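PDB 4WI0: cellulosomal scaffoldin from Acetivibrio cellulolyticus, which binds a type II cohesin through this X-module and dockerin, while the full-length protein probably hydrolyses beta-1,4-glucosidic linkages of cellulose. Local coordinates for residues B[12-15]-B[16-20]. The protein carries 1 engineered substitution. Numbering follows the deposited sequence.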
loop_
_atom_site.group_PDB
_atom_site.type_symbol
_atom_site.label_atom_id
_atom_site.label_comp_id
_atom_site.label_asym_id
_atom_site.label_seq_id
_atom_site.Cartn_x
_atom_site.Cartn_y
_atom_site.Cartn_z
ATOM N N PHE B 12 4.692 -0.906 10.494
ATOM C CA PHE B 12 3.669 -0.131 9.784
ATOM C C PHE B 12 2.610 0.336 10.785
ATOM O O PHE B 12 2.456 -0.248 11.870
ATOM C CB PHE B 12 3.026 -0.909 8.609
ATOM C CG PHE B 12 2.392 -2.231 8.995
ATOM C CD1 PHE B 12 1.153 -2.280 9.630
ATOM C CD2 PHE B 12 3.012 -3.427 8.675
ATOM C CE1 PHE B 12 0.576 -3.490 9.968
ATOM C CE2 PHE B 12 2.435 -4.640 9.006
ATOM C CZ PHE B 12 1.220 -4.674 9.655
ATOM N N VAL B 13 1.895 1.392 10.417
ATOM C CA VAL B 13 0.920 2.013 11.317
ATOM C C VAL B 13 -0.325 1.132 11.472
ATOM O O VAL B 13 -0.808 0.562 10.498
ATOM C CB VAL B 13 0.548 3.450 10.860
ATOM C CG1 VAL B 13 1.800 4.317 10.760
ATOM C CG2 VAL B 13 -0.199 3.450 9.532
ATOM N N THR B 14 -0.830 1.016 12.701
ATOM C CA THR B 14 -1.986 0.164 13.002
ATOM C C THR B 14 -3.119 0.976 13.616
ATOM O O THR B 14 -2.973 2.176 13.837
ATOM C CB THR B 14 -1.610 -0.967 13.981
ATOM O OG1 THR B 14 -1.163 -0.405 15.219
ATOM C CG2 THR B 14 -0.502 -1.842 13.404
ATOM N N THR B 15 -4.246 0.310 13.869
ATOM C CA THR B 15 -5.367 0.888 14.614
ATOM C C THR B 15 -5.725 -0.019 15.780
ATOM O O THR B 15 -5.163 -1.109 15.926
ATOM C CB THR B 15 -6.625 1.040 13.739
ATOM O OG1 THR B 15 -7.128 -0.257 13.390
ATOM C CG2 THR B 15 -6.317 1.840 12.481
ATOM N N SER B 16 -6.683 0.432 16.594
ATOM C CA SER B 16 -7.176 -0.335 17.734
ATOM C C SER B 16 -7.671 -1.714 17.317
ATOM O O SER B 16 -7.517 -2.688 18.055
ATOM C CB SER B 16 -8.326 0.423 18.413
ATOM O OG SER B 16 -7.973 1.778 18.634
ATOM N N THR B 17 -8.264 -1.790 16.128
ATOM C CA THR B 17 -8.847 -3.037 15.645
ATOM C C THR B 17 -7.779 -3.968 15.056
ATOM O O THR B 17 -7.856 -5.180 15.228
ATOM C CB THR B 17 -9.957 -2.787 14.593
ATOM O OG1 THR B 17 -9.370 -2.511 13.316
ATOM C CG2 THR B 17 -10.856 -1.626 15.003
ATOM N N THR B 18 -6.791 -3.407 14.359
ATOM C CA THR B 18 -5.790 -4.225 13.661
ATOM C C THR B 18 -4.578 -4.591 14.524
ATOM O O THR B 18 -3.986 -5.642 14.315
ATOM C CB THR B 18 -5.260 -3.544 12.379
ATOM O OG1 THR B 18 -4.518 -2.369 12.719
ATOM C CG2 THR B 18 -6.400 -3.174 11.438
ATOM N N ALA B 19 -4.198 -3.723 15.460
ATOM C CA ALA B 19 -2.994 -3.935 16.274
ATOM C C ALA B 19 -2.937 -5.307 16.978
ATOM O O ALA B 19 -1.945 -6.031 16.829
ATOM C CB ALA B 19 -2.817 -2.802 17.273
ATOM N N PRO B 20 -3.992 -5.676 17.732
ATOM C CA PRO B 20 -4.008 -6.976 18.419
ATOM C C PRO B 20 -3.835 -8.206 17.519
ATOM O O PRO B 20 -3.345 -9.235 17.987
ATOM C CB PRO B 20 -5.386 -7.005 19.102
ATOM C CG PRO B 20 -6.169 -5.893 18.501
ATOM C CD PRO B 20 -5.162 -4.863 18.106
HETATM O O HOH W 1 -3.468 -1.632 10.163
HETATM O O HOH W 2 -9.233 -0.580 11.728
#
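Thr-18 folds back onto Thr-15 in an alpha-turn that leads from the loop after strand 2-10 into the short helix 19-22 of the X-module, a domain related to the carboxypeptidase regulatory-like family. The turn is closed through the main chain: Ala-19 N donates to Thr-15 O over 2.8 Å, while Thr-18 N adds a weak bond to the same oxygen. Within this frame the Thr-18 side chain points back at the incoming chain. Thr-18 CB lies 3.9 Å from Thr-15 OG1, its nearest partner across the contact. It carries the hydroxyl between the backbone N and the carbonyl carbon (chi1 66°), and this rotation brings OG1 up to the backbone of Thr-15. Thr-15 N meets Thr-18 OG1 at 2.9 Å in an almost straight bond, 175° at the hydrogen, so the hydroxyl takes up the amide of the residue that opens the turn. The other branch, Thr-18 CG2, lies against Thr-15 OG1 at 3.6 Å. On the Thr-14 side the same hydroxyl touches CB of that residue, at 3.5 Å between Thr-18 OG1 and Thr-14 CB. A water bonded to Thr-18 OG1 at 2.9 Å reaches on, weakly, to Val-13 O, extending the link one residue further back. Thr-18 is the buried member of this otherwise surface-lying turn, and its side chain comes within about 4 Å of the side chain of Asp-134, a calcium ligand of the dockerin; Phe-12 touches Asn-132 of the same site. The turn thus lies where the X-module meets a dockerin calcium loop. The Thr-15 and Thr-17 side chains run alongside each other in the same direction. The methyl of Ala-19 packs on Thr-14, its CB 3.6 Å from Thr-14 OG1.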